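Local coordinates for quinonprotein alcohol dehydrogenase-like protein (Bacteroides thetaiotaomicron VPI-5482, PDB 4R5O) that is of unknown function but combines a seven-bladed beta-propeller with an immunoglobulin-like beta-sandwich domain and binds calcium ions, at residues D396-I400 against T412-S418; T374-N380 against V419-F425; N99-F104 against F114-E118; G110-F114 against Q124-A128. All blocks are in the same frame, centred on the assembly; numbering follows the deposited sequence. Where two conformers were deposited one is given.

Contact 1: residues D396-I400 against T412-S418; sequences DESKI and TVDCGES. With CA (calcium ion), chain M.
A classic beta bulge interrupts this antiparallel pair: C415 and G416 both face S398, so the register slips by one residue. S398 O takes C415 N at 2.8 Å and, weakly, G416 N at 3.3 Å, while S398 N gives to G416 O at 2.8 Å. C415 has phi/psi -116/-9°, and G416 follows with a positive phi at 63/-132°. Beyond the bulge, K399 and D414 form a non-hydrogen-bonded pair (CA-CA 4.7 Å). I400 and V413 then exchange I400 N to V413 O and V413 N to I400 O, both 2.9 Å. Strands 397-400 and 412-416 run at 150°, their axes 4.6 Å apart. S398, I400 (m, t) and V413 (t) share one face; I400 CB meets V413 CB at 4.0 Å. D414 OD1 accepts G416 N at 3.2 Å in an Asx turn, and a type II' turn from C415 to S418 leads out of the strand. T412 O binds calcium at 2.3 Å. The arrangement is that of the two outer strands of a beta-propeller blade, here 397-403 and 409-416.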
loop_
_atom_site.group_PDB
_atom_site.type_symbol
_atom_site.label_atom_id
_atom_site.label_comp_id
_atom_site.label_asym_id
_atom_site.label_seq_id
_atom_site.Cartn_x
_atom_site.Cartn_y
_atom_site.Cartn_z
ATOM N N ASP A 396 -10.370 -18.632 -9.363
ATOM C CA ASP A 396 -9.528 -17.861 -8.425
ATOM C C ASP A 396 -8.382 -17.155 -9.220
ATOM O O ASP A 396 -7.181 -17.412 -9.030
ATOM C CB ASP A 396 -8.957 -18.718 -7.254
ATOM C CG ASP A 396 -8.082 -17.961 -6.246
ATOM O OD1 ASP A 396 -8.441 -16.811 -5.882
ATOM O OD2 ASP A 396 -7.053 -18.527 -5.804
ATOM N N GLU A 397 -8.792 -16.282 -10.137
ATOM C CA GLU A 397 -7.885 -15.484 -10.937
ATOM C C GLU A 397 -8.384 -14.045 -10.838
ATOM O O GLU A 397 -9.561 -13.751 -11.095
ATOM C CB GLU A 397 -7.737 -16.011 -12.373
ATOM C CG GLU A 397 -9.024 -16.449 -13.047
ATOM C CD GLU A 397 -8.861 -17.297 -14.295
ATOM O OE1 GLU A 397 -7.713 -17.673 -14.629
ATOM O OE2 GLU A 397 -9.904 -17.684 -14.872
ATOM N N SER A 398 -7.498 -13.172 -10.343
ATOM C CA SER A 398 -7.817 -11.782 -10.109
ATOM C C SER A 398 -7.076 -10.865 -11.064
ATOM O O SER A 398 -5.957 -11.161 -11.517
ATOM C CB SER A 398 -7.488 -11.405 -8.671
ATOM O OG SER A 398 -8.267 -12.189 -7.788
ATOM N N LYS A 399 -7.711 -9.734 -11.349
ATOM C CA LYS A 399 -7.183 -8.718 -12.226
ATOM C C LYS A 399 -7.567 -7.326 -11.732
ATOM O O LYS A 399 -8.548 -7.175 -11.004
ATOM C CB LYS A 399 -7.679 -8.927 -13.670
ATOM C CG LYS A 399 -9.193 -8.861 -13.836
ATOM C CD LYS A 399 -9.612 -9.137 -15.256
ATOM C CE LYS A 399 -11.105 -9.259 -15.379
ATOM N NZ LYS A 399 -11.487 -9.532 -16.784
ATOM N N ILE A 400 -6.779 -6.316 -12.133
ATOM C CA ILE A 400 -7.074 -4.913 -11.883
ATOM C C ILE A 400 -7.412 -4.317 -13.245
ATOM O O ILE A 400 -6.568 -4.308 -14.139
ATOM C CB ILE A 400 -5.966 -4.128 -11.122
ATOM C CG1 ILE A 400 -5.674 -4.753 -9.754
ATOM C CG2 ILE A 400 -6.362 -2.660 -10.993
ATOM C CD1 ILE A 400 -4.444 -4.186 -9.073
ATOM N N THR A 412 -5.173 -3.847 -17.938
ATOM C CA THR A 412 -5.525 -5.078 -17.259
ATOM C C THR A 412 -4.243 -5.556 -16.606
ATOM O O THR A 412 -3.245 -5.782 -17.300
ATOM C CB THR A 412 -6.184 -6.094 -18.206
ATOM O OG1 THR A 412 -7.344 -5.513 -18.797
ATOM C CG2 THR A 412 -6.583 -7.384 -17.491
ATOM N N VAL A 413 -4.237 -5.625 -15.280
ATOM C CA VAL A 413 -3.103 -6.102 -14.495
ATOM C C VAL A 413 -3.462 -7.495 -14.000
ATOM O O VAL A 413 -4.410 -7.639 -13.231
ATOM C CB VAL A 413 -2.744 -5.130 -13.344
ATOM C CG1 VAL A 413 -1.446 -5.542 -12.653
ATOM C CG2 VAL A 413 -2.658 -3.693 -13.841
ATOM N N ASP A 414 -2.771 -8.526 -14.482
ATOM C CA ASP A 414 -3.053 -9.890 -14.048
ATOM C C ASP A 414 -2.423 -10.079 -12.685
ATOM O O ASP A 414 -1.271 -9.713 -12.483
ATOM C CB ASP A 414 -2.562 -10.930 -15.076
ATOM C CG ASP A 414 -2.916 -12.387 -14.778
ATOM O OD1 ASP A 414 -3.841 -12.627 -13.954
ATOM O OD2 ASP A 414 -2.300 -13.288 -15.401
ATOM N N CYS A 415 -3.210 -10.559 -11.725
ATOM C CA CYS A 415 -2.739 -10.724 -10.355
ATOM C C CYS A 415 -2.739 -12.209 -9.964
ATOM O O CYS A 415 -2.208 -12.558 -8.904
ATOM C CB CYS A 415 -3.595 -9.895 -9.398
ATOM S SG CYS A 415 -3.443 -8.105 -9.633
ATOM N N GLY A 416 -3.315 -13.049 -10.818
ATOM C CA GLY A 416 -3.385 -14.485 -10.601
ATOM C C GLY A 416 -4.187 -14.888 -9.387
ATOM O O GLY A 416 -5.282 -14.382 -9.170
ATOM N N GLU A 417 -3.612 -15.766 -8.572
ATOM C CA GLU A 417 -4.211 -16.357 -7.376
ATOM C C GLU A 417 -4.204 -15.417 -6.162
ATOM O O GLU A 417 -4.892 -15.699 -5.167
ATOM C CB GLU A 417 -3.449 -17.633 -7.011
ATOM C CG GLU A 417 -3.672 -18.755 -8.010
ATOM C CD GLU A 417 -2.878 -20.021 -7.773
ATOM O OE1 GLU A 417 -1.780 -19.942 -7.172
ATOM O OE2 GLU A 417 -3.318 -21.084 -8.269
ATOM N N SER A 418 -3.447 -14.314 -6.241
ATOM C CA SER A 418 -3.328 -13.358 -5.153
ATOM C C SER A 418 -4.165 -12.110 -5.465
ATOM O O SER A 418 -3.855 -11.356 -6.391
ATOM C CB SER A 418 -1.861 -13.006 -4.899
ATOM O OG SER A 418 -1.218 -12.532 -6.070
HETATM CA CA CA M . -1.472 -6.744 -18.379
HETATM O O HOH W 1 0.241 -6.561 -16.355
HETATM O O HOH W 2 -2.839 -8.918 -18.251
#

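Contact 2: residues T374-N380 against V419-F425; sequences TAPLQLN and VPSQILF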
loop_
_atom_site.group_PDB
_atom_site.type_symbol
_atom_site.label_atom_id
_atom_site.label_comp_id
_atom_site.label_asym_id
_atom_site.label_seq_id
_atom_site.Cartn_x
_atom_site.Cartn_y
_atom_site.Cartn_z
ATOM N N THR A 374 -13.802 -7.622 -5.698
ATOM C CA THR A 374 -13.313 -8.157 -4.425
ATOM C C THR A 374 -12.349 -7.226 -3.658
ATOM O O THR A 374 -11.656 -7.686 -2.748
ATOM C CB THR A 374 -12.580 -9.473 -4.716
ATOM O OG1 THR A 374 -11.557 -9.233 -5.697
ATOM C CG2 THR A 374 -13.542 -10.581 -5.211
ATOM N N ALA A 375 -12.348 -5.928 -3.966
ATOM C CA ALA A 375 -11.517 -4.948 -3.274
ATOM C C ALA A 375 -12.143 -3.589 -3.381
ATOM O O ALA A 375 -12.984 -3.414 -4.271
ATOM C CB ALA A 375 -10.116 -4.929 -3.844
ATOM N N PRO A 376 -11.793 -2.596 -2.507
ATOM C CA PRO A 376 -12.389 -1.259 -2.662
ATOM C C PRO A 376 -12.024 -0.607 -3.992
ATOM O O PRO A 376 -10.949 -0.872 -4.531
ATOM C CB PRO A 376 -11.792 -0.469 -1.498
ATOM C CG PRO A 376 -10.601 -1.168 -1.126
ATOM C CD PRO A 376 -10.842 -2.615 -1.379
ATOM N N LEU A 377 -12.928 0.226 -4.529
ATOM C CA LEU A 377 -12.648 0.982 -5.748
ATOM C C LEU A 377 -11.591 2.030 -5.495
ATOM O O LEU A 377 -11.509 2.566 -4.382
ATOM C CB LEU A 377 -13.916 1.665 -6.274
ATOM C CG LEU A 377 -15.106 0.809 -6.719
ATOM C CD1 LEU A 377 -16.320 1.686 -6.982
ATOM C CD2 LEU A 377 -14.754 -0.036 -7.944
ATOM N N GLN A 378 -10.798 2.342 -6.511
ATOM C CA GLN A 378 -9.807 3.420 -6.437
ATOM C C GLN A 378 -9.971 4.301 -7.674
ATOM O O GLN A 378 -10.397 3.848 -8.737
ATOM C CB GLN A 378 -8.366 2.901 -6.279
ATOM C CG GLN A 378 -7.279 3.966 -6.123
ATOM C CD GLN A 378 -7.429 4.822 -4.892
ATOM O OE1 GLN A 378 -8.310 5.662 -4.815
ATOM N NE2 GLN A 378 -6.461 4.761 -3.987
ATOM N N LEU A 379 -9.685 5.575 -7.505
ATOM C CA LEU A 379 -9.777 6.523 -8.589
ATOM C C LEU A 379 -8.530 7.329 -8.664
ATOM O O LEU A 379 -7.984 7.738 -7.634
ATOM C CB LEU A 379 -10.993 7.446 -8.412
ATOM C CG LEU A 379 -11.428 8.275 -9.629
ATOM C CD1 LEU A 379 -12.186 7.417 -10.622
ATOM C CD2 LEU A 379 -12.369 9.373 -9.202
ATOM N N ASN A 380 -8.073 7.551 -9.897
ATOM C CA ASN A 380 -6.973 8.439 -10.206
ATOM C C ASN A 380 -7.568 9.838 -10.339
ATOM O O ASN A 380 -8.327 10.072 -11.279
ATOM C CB ASN A 380 -6.243 7.966 -11.446
ATOM C CG ASN A 380 -5.023 8.773 -11.774
ATOM O OD1 ASN A 380 -5.014 9.997 -11.727
ATOM N ND2 ASN A 380 -3.972 8.095 -12.178
ATOM N N VAL A 419 -5.247 -11.920 -4.678
ATOM C CA VAL A 419 -6.191 -10.796 -4.785
ATOM C C VAL A 419 -5.550 -9.496 -4.262
ATOM O O VAL A 419 -5.160 -9.454 -3.086
ATOM C CB VAL A 419 -7.521 -11.067 -4.028
ATOM C CG1 VAL A 419 -8.514 -9.935 -4.245
ATOM C CG2 VAL A 419 -8.140 -12.399 -4.446
ATOM N N PRO A 420 -5.484 -8.415 -5.076
ATOM C CA PRO A 420 -4.972 -7.148 -4.539
ATOM C C PRO A 420 -5.989 -6.578 -3.548
ATOM O O PRO A 420 -7.202 -6.669 -3.781
ATOM C CB PRO A 420 -4.758 -6.259 -5.771
ATOM C CG PRO A 420 -5.389 -6.973 -6.897
ATOM C CD PRO A 420 -5.935 -8.281 -6.477
ATOM N N SER A 421 -5.504 -6.073 -2.406
ATOM C CA SER A 421 -6.385 -5.577 -1.342
ATOM C C SER A 421 -6.596 -4.063 -1.398
ATOM O O SER A 421 -7.609 -3.564 -0.878
ATOM C CB SER A 421 -5.814 -5.943 0.024
ATOM O OG SER A 421 -4.487 -5.473 0.189
ATOM N N GLN A 422 -5.641 -3.343 -2.014
ATOM C CA GLN A 422 -5.643 -1.893 -2.088
ATOM C C GLN A 422 -4.722 -1.380 -3.193
ATOM O O GLN A 422 -3.761 -2.050 -3.516
ATOM C CB GLN A 422 -5.166 -1.388 -0.731
ATOM C CG GLN A 422 -5.199 0.086 -0.555
ATOM C CD GLN A 422 -4.968 0.379 0.858
ATOM O OE1 GLN A 422 -4.641 -0.507 1.634
ATOM N NE2 GLN A 422 -5.167 1.625 1.218
ATOM N N ILE A 423 -5.017 -0.187 -3.741
ATOM C CA ILE A 423 -4.296 0.557 -4.774
ATOM C C ILE A 423 -3.922 1.896 -4.174
ATOM O O ILE A 423 -4.758 2.550 -3.557
ATOM C CB ILE A 423 -5.143 0.683 -6.087
ATOM C CG1 ILE A 423 -5.344 -0.714 -6.711
ATOM C CG2 ILE A 423 -4.495 1.679 -7.101
ATOM C CD1 ILE A 423 -6.122 -0.751 -7.861
ATOM N N LEU A 424 -2.662 2.293 -4.336
ATOM C CA LEU A 424 -2.095 3.522 -3.764
ATOM C C LEU A 424 -1.332 4.316 -4.791
ATOM O O LEU A 424 -0.781 3.717 -5.708
ATOM C CB LEU A 424 -1.136 3.144 -2.608
ATOM C CG LEU A 424 -1.746 2.424 -1.412
ATOM C CD1 LEU A 424 -0.726 1.578 -0.707
ATOM C CD2 LEU A 424 -2.487 3.386 -0.470
ATOM N N PHE A 425 -1.249 5.655 -4.603
ATOM C CA PHE A 425 -0.442 6.549 -5.447
ATOM C C PHE A 425 0.759 7.041 -4.617
ATOM O O PHE A 425 0.692 6.973 -3.388
ATOM C CB PHE A 425 -1.275 7.708 -6.015
ATOM C CG PHE A 425 -2.469 7.220 -6.812
ATOM C CD1 PHE A 425 -2.312 6.718 -8.103
ATOM C CD2 PHE A 425 -3.754 7.258 -6.270
ATOM C CE1 PHE A 425 -3.414 6.251 -8.823
ATOM C CE2 PHE A 425 -4.851 6.793 -6.998
ATOM C CZ PHE A 425 -4.669 6.286 -8.265
#
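Two neighbouring blades of the beta-propeller meet here by their innermost strands, 371-379 and 422-424. The segments run only 16° apart, yet no backbone hydrogen bond joins them and their closest CA pair, A375 and S421, is 5.5 Å apart. The contact is therefore made by side chains, chiefly those of Q378, F425 and I423. Q378 (chi1 t, chi2 p) bridges the gap: its NE2 donates to I423 O at 2.8 Å with an N-H...O angle of 156°, its OE1 accepts L379 N at 3.0 Å, and its CG packs on I423 CG2 at 3.7 Å. The same CG lies 3.8 Å from F425 CE2, so one side chain touches both partners. Strand 422-424 is added to 103-108 as the inner strand, the "velcro" closure of a propeller ring, with the C-terminal strand completing the first blade. The F425 ring reaches past Q378 to the backbone beyond it, placing CE2 3.3 Å from L379 O and CZ 3.7 Å from N380 CA.

Contact 3: residues N99-F104 against F114-E118; sequences NFSKGF and FYDTE
The entrance of the hairpin 103-108/111-116, two adjacent strands of the propeller's closing blade, forms this contact. A type I turn from N99 to K102 leads in, with N99 OD1 accepting S101 N at 3.2 Å in an Asx turn. G103 follows at phi/psi 153/-143°; a CB would lie 1.9 Å from Y115 O and jam against the preceding carbonyl, so only glycine fits. F104 (p) and Y115 (t) form an antiparallel hydrogen-bonded pair (CA-CA 5.5 Å): F104 N to Y115 O 3.0 Å, Y115 N to F104 O 2.9 Å. Y115 CB sits over the F104 ring face, 4.2 Å from its centroid. F114 (t) receives the F100 (m) edge on its face, centroids 4.8 Å apart and planes at 56°. D116 OD1 takes E118 N at 2.9 Å in a second Asx turn, and K102 NZ reaches E118 OE2 in a long 3.8 Å salt bridge. Y115 OH bonds to H411 of the preceding blade. Antiparallel hairpins joined into a four-stranded sheet make up a beta-propeller blade.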
loop_
_atom_site.group_PDB
_atom_site.type_symbol
_atom_site.label_atom_id
_atom_site.label_comp_id
_atom_site.label_asym_id
_atom_site.label_seq_id
_atom_site.Cartn_x
_atom_site.Cartn_y
_atom_site.Cartn_z
ATOM N N ASN A 99 10.232 6.305 -11.577
ATOM C CA ASN A 99 9.306 7.349 -11.179
ATOM C C ASN A 99 7.980 6.689 -10.804
ATOM O O ASN A 99 7.252 6.181 -11.676
ATOM C CB ASN A 99 9.164 8.373 -12.321
ATOM C CG ASN A 99 8.340 9.607 -12.021
ATOM O OD1 ASN A 99 7.767 9.799 -10.951
ATOM N ND2 ASN A 99 8.284 10.491 -12.983
ATOM N N PHE A 100 7.691 6.662 -9.497
ATOM C CA PHE A 100 6.489 6.000 -8.985
ATOM C C PHE A 100 5.232 6.883 -9.157
ATOM O O PHE A 100 4.152 6.488 -8.719
ATOM C CB PHE A 100 6.654 5.589 -7.522
ATOM C CG PHE A 100 7.481 4.340 -7.285
ATOM C CD1 PHE A 100 7.347 3.226 -8.118
ATOM C CD2 PHE A 100 8.247 4.205 -6.131
ATOM C CE1 PHE A 100 8.019 2.026 -7.838
ATOM C CE2 PHE A 100 8.907 3.002 -5.844
ATOM C CZ PHE A 100 8.786 1.919 -6.696
ATOM N N SER A 101 5.352 8.006 -9.886
ATOM C CA SER A 101 4.236 8.874 -10.250
ATOM C C SER A 101 3.565 8.390 -11.548
ATOM O O SER A 101 2.425 8.740 -11.816
ATOM C CB SER A 101 4.720 10.311 -10.418
ATOM O OG SER A 101 5.397 10.752 -9.255
ATOM N N LYS A 102 4.282 7.577 -12.337
ATOM C CA LYS A 102 3.896 7.068 -13.659
ATOM C C LYS A 102 3.087 5.757 -13.571
ATOM O O LYS A 102 3.279 4.848 -14.382
ATOM C CB LYS A 102 5.170 6.845 -14.509
ATOM C CG LYS A 102 5.963 8.135 -14.764
ATOM C CD LYS A 102 5.134 9.211 -15.479
ATOM C CE LYS A 102 5.862 10.527 -15.577
ATOM N NZ LYS A 102 5.032 11.562 -16.249
ATOM N N GLY A 103 2.119 5.721 -12.660
ATOM C CA GLY A 103 1.242 4.569 -12.445
ATOM C C GLY A 103 0.706 4.490 -11.030
ATOM O O GLY A 103 0.394 5.524 -10.426
ATOM N N PHE A 104 0.582 3.263 -10.485
ATOM C CA PHE A 104 0.072 3.085 -9.105
ATOM C C PHE A 104 0.671 1.864 -8.418
ATOM O O PHE A 104 1.032 0.895 -9.098
ATOM C CB PHE A 104 -1.471 2.944 -9.091
ATOM C CG PHE A 104 -1.991 1.807 -9.944
ATOM C CD1 PHE A 104 -2.056 0.512 -9.444
ATOM C CD2 PHE A 104 -2.436 2.036 -11.242
ATOM C CE1 PHE A 104 -2.526 -0.538 -10.238
ATOM C CE2 PHE A 104 -2.900 0.989 -12.035
ATOM C CZ PHE A 104 -2.961 -0.288 -11.522
ATOM N N PHE A 114 4.299 -2.413 -8.182
ATOM C CA PHE A 114 4.016 -1.191 -8.935
ATOM C C PHE A 114 3.648 -1.485 -10.379
ATOM O O PHE A 114 4.353 -2.234 -11.048
ATOM C CB PHE A 114 5.201 -0.216 -8.910
ATOM C CG PHE A 114 4.942 1.095 -9.629
ATOM C CD1 PHE A 114 4.189 2.101 -9.029
ATOM C CD2 PHE A 114 5.514 1.350 -10.874
ATOM C CE1 PHE A 114 4.001 3.330 -9.671
ATOM C CE2 PHE A 114 5.289 2.567 -11.533
ATOM C CZ PHE A 114 4.520 3.542 -10.936
ATOM N N TYR A 115 2.570 -0.853 -10.867
ATOM C CA TYR A 115 2.149 -0.959 -12.252
ATOM C C TYR A 115 2.291 0.406 -12.937
ATOM O O TYR A 115 1.655 1.383 -12.537
ATOM C CB TYR A 115 0.709 -1.496 -12.376
ATOM C CG TYR A 115 0.221 -1.579 -13.808
ATOM C CD1 TYR A 115 0.650 -2.599 -14.657
ATOM C CD2 TYR A 115 -0.666 -0.638 -14.320
ATOM C CE1 TYR A 115 0.200 -2.682 -15.975
ATOM C CE2 TYR A 115 -1.141 -0.726 -15.631
ATOM C CZ TYR A 115 -0.709 -1.749 -16.451
ATOM O OH TYR A 115 -1.201 -1.833 -17.728
ATOM N N ASP A 116 3.113 0.449 -13.995
ATOM C CA ASP A 116 3.367 1.640 -14.797
ATOM C C ASP A 116 2.280 1.761 -15.888
ATOM O O ASP A 116 2.218 0.923 -16.790
ATOM C CB ASP A 116 4.779 1.547 -15.392
ATOM C CG ASP A 116 5.348 2.837 -15.945
ATOM O OD1 ASP A 116 4.626 3.539 -16.681
ATOM O OD2 ASP A 116 6.554 3.103 -15.709
ATOM N N THR A 117 1.416 2.799 -15.801
ATOM C CA THR A 117 0.339 3.018 -16.778
ATOM C C THR A 117 0.898 3.519 -18.140
ATOM O O THR A 117 0.153 3.520 -19.126
ATOM C CB THR A 117 -0.717 4.002 -16.249
ATOM O OG1 THR A 117 -0.071 5.205 -15.843
ATOM C CG2 THR A 117 -1.534 3.432 -15.099
ATOM N N GLU A 118 2.184 3.916 -18.202
ATOM C CA GLU A 118 2.806 4.383 -19.441
ATOM C C GLU A 118 3.462 3.216 -20.175
ATOM O O GLU A 118 3.247 3.076 -21.385
ATOM C CB GLU A 118 3.830 5.502 -19.189
ATOM C CG GLU A 118 3.196 6.857 -18.924
ATOM C CD GLU A 118 4.155 8.033 -18.812
ATOM O OE1 GLU A 118 5.377 7.813 -18.627
ATOM O OE2 GLU A 118 3.671 9.185 -18.875
HETATM O O HOH W 3 8.799 3.690 -13.555
#

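Contact 4: residues G110-F114 against Q124-A128; sequences GTFNF and QDCYA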
loop_
_atom_site.group_PDB
_atom_site.type_symbol
_atom_site.label_atom_id
_atom_site.label_comp_id
_atom_site.label_asym_id
_atom_site.label_seq_id
_atom_site.Cartn_x
_atom_site.Cartn_y
_atom_site.Cartn_z
ATOM N N GLY A 110 1.057 -9.930 -0.181
ATOM C CA GLY A 110 1.629 -9.347 1.021
ATOM C C GLY A 110 2.788 -8.403 0.858
ATOM O O GLY A 110 3.654 -8.360 1.725
ATOM N N THR A 111 2.796 -7.610 -0.216
ATOM C CA THR A 111 3.871 -6.632 -0.470
ATOM C C THR A 111 3.392 -5.514 -1.406
ATOM O O THR A 111 2.306 -5.602 -1.976
ATOM C CB THR A 111 5.138 -7.331 -1.072
ATOM O OG1 THR A 111 6.158 -6.351 -1.296
ATOM C CG2 THR A 111 4.860 -8.096 -2.365
ATOM N N PHE A 112 4.240 -4.487 -1.584
ATOM C CA PHE A 112 3.966 -3.387 -2.511
ATOM C C PHE A 112 4.490 -3.722 -3.895
ATOM O O PHE A 112 5.684 -3.961 -4.055
ATOM C CB PHE A 112 4.559 -2.056 -2.044
ATOM C CG PHE A 112 3.971 -1.472 -0.783
ATOM C CD1 PHE A 112 2.875 -0.625 -0.836
ATOM C CD2 PHE A 112 4.569 -1.694 0.450
ATOM C CE1 PHE A 112 2.369 -0.035 0.335
ATOM C CE2 PHE A 112 4.048 -1.123 1.615
ATOM C CZ PHE A 112 2.952 -0.299 1.552
ATOM N N ASN A 113 3.586 -3.733 -4.887
ATOM C CA ASN A 113 3.857 -3.980 -6.309
ATOM C C ASN A 113 3.539 -2.715 -7.117
ATOM O O ASN A 113 2.604 -1.993 -6.746
ATOM C CB ASN A 113 3.034 -5.160 -6.800
ATOM C CG ASN A 113 3.052 -6.354 -5.887
ATOM O OD1 ASN A 113 3.960 -7.177 -5.917
ATOM N ND2 ASN A 113 2.034 -6.478 -5.053
ATOM N N PHE A 114 4.299 -2.413 -8.182
ATOM C CA PHE A 114 4.016 -1.191 -8.935
ATOM C C PHE A 114 3.648 -1.485 -10.379
ATOM O O PHE A 114 4.353 -2.234 -11.048
ATOM C CB PHE A 114 5.201 -0.216 -8.910
ATOM C CG PHE A 114 4.942 1.095 -9.629
ATOM C CD1 PHE A 114 4.189 2.101 -9.029
ATOM C CD2 PHE A 114 5.514 1.350 -10.874
ATOM C CE1 PHE A 114 4.001 3.330 -9.671
ATOM C CE2 PHE A 114 5.289 2.567 -11.533
ATOM C CZ PHE A 114 4.520 3.542 -10.936
ATOM N N GLN A 124 6.768 -6.637 -9.541
ATOM C CA GLN A 124 6.338 -7.338 -8.345
ATOM C C GLN A 124 7.335 -7.183 -7.216
ATOM O O GLN A 124 8.537 -7.292 -7.436
ATOM C CB GLN A 124 6.116 -8.831 -8.630
ATOM C CG GLN A 124 4.913 -9.114 -9.533
ATOM C CD GLN A 124 4.657 -10.590 -9.700
ATOM O OE1 GLN A 124 5.461 -11.454 -9.317
ATOM N NE2 GLN A 124 3.517 -10.921 -10.279
ATOM N N ASP A 125 6.815 -6.930 -6.002
ATOM C CA ASP A 125 7.531 -6.839 -4.732
ATOM C C ASP A 125 8.649 -5.781 -4.809
ATOM O O ASP A 125 9.816 -6.058 -4.575
ATOM C CB ASP A 125 8.097 -8.226 -4.349
ATOM C CG ASP A 125 8.611 -8.370 -2.935
ATOM O OD1 ASP A 125 8.328 -7.475 -2.105
ATOM O OD2 ASP A 125 9.249 -9.409 -2.637
ATOM N N CYS A 126 8.251 -4.553 -5.070
ATOM C CA CYS A 126 9.118 -3.393 -5.103
ATOM C C CYS A 126 9.573 -3.045 -3.684
ATOM O O CYS A 126 10.551 -2.319 -3.491
ATOM C CB CYS A 126 8.384 -2.224 -5.756
ATOM S SG CYS A 126 8.025 -2.466 -7.518
ATOM N N TYR A 127 8.839 -3.531 -2.680
ATOM C CA TYR A 127 9.171 -3.230 -1.294
ATOM C C TYR A 127 10.483 -3.929 -0.923
ATOM O O TYR A 127 11.358 -3.289 -0.357
ATOM C CB TYR A 127 8.032 -3.626 -0.353
ATOM C CG TYR A 127 8.353 -3.309 1.086
ATOM C CD1 TYR A 127 8.207 -2.012 1.588
ATOM C CD2 TYR A 127 8.861 -4.288 1.937
ATOM C CE1 TYR A 127 8.551 -1.710 2.909
ATOM C CE2 TYR A 127 9.212 -3.995 3.247
ATOM C CZ TYR A 127 9.038 -2.716 3.736
ATOM O OH TYR A 127 9.384 -2.493 5.034
ATOM N N ALA A 128 10.638 -5.210 -1.285
ATOM C CA ALA A 128 11.842 -5.970 -0.985
ATOM C C ALA A 128 13.084 -5.376 -1.701
ATOM O O ALA A 128 14.024 -4.981 -1.005
ATOM C CB ALA A 128 11.653 -7.428 -1.385
#
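T111 opens the contact: with chi1 t its OG1 donates to D125 OD1 at 2.6 Å and lies 3.4 Å from Y127 CB. D125 is the N-cap of the short helix 126-129, and the same OD1 also accepts A128 N, weakly, at 3.3 Å, so this one oxygen accepts from both the T111 hydroxyl and the helix amide. At F112 the backbone takes over. Its carbonyl O receives C126 N at 2.8 Å and Y127 N weakly at 3.5 Å, two amides of the helix's first turn, while its ring CD2 packs on Y127 CD1 at 3.8 Å. In the closing propeller blade this helix comes just after the outermost strand 121-123, and D125, at phi/psi 56/60°, leads the chain into it against the first half of strand 111-116, the segments running 115° apart. N113 OD1 accepts D125 N at 2.9 Å, while its ND2 is held by the carbonyls of Y106 and A108. Last, F114 meets C126, with CB 3.9 Å and backbone N 3.8 Å from SG.

How the contacts relate
Contacts 3 and 4 lie in the closing blade and share F114; their centres are 13 Å apart. Contact 1 belongs to the preceding blade, and contact 2 spans the two, its segment 419-425 following directly on 412-418. Much of the seam between the blades is apolar packing: I400 CG2 touches I423 CD1 at 3.7 Å, C415 SG touches P420 CG at 3.5 Å, and V413 CG2 touches Y115 CG at 3.6 Å. F104 joins contacts 2 and 3 through I423 CG2 to F104 CD1 at 3.6 Å, and L424 CD1 meets F112 CE1 of contact 4 at 3.6 Å. The calcium held by T412 lies about 5 Å from the Y115 side chain, at the outer end of this seam.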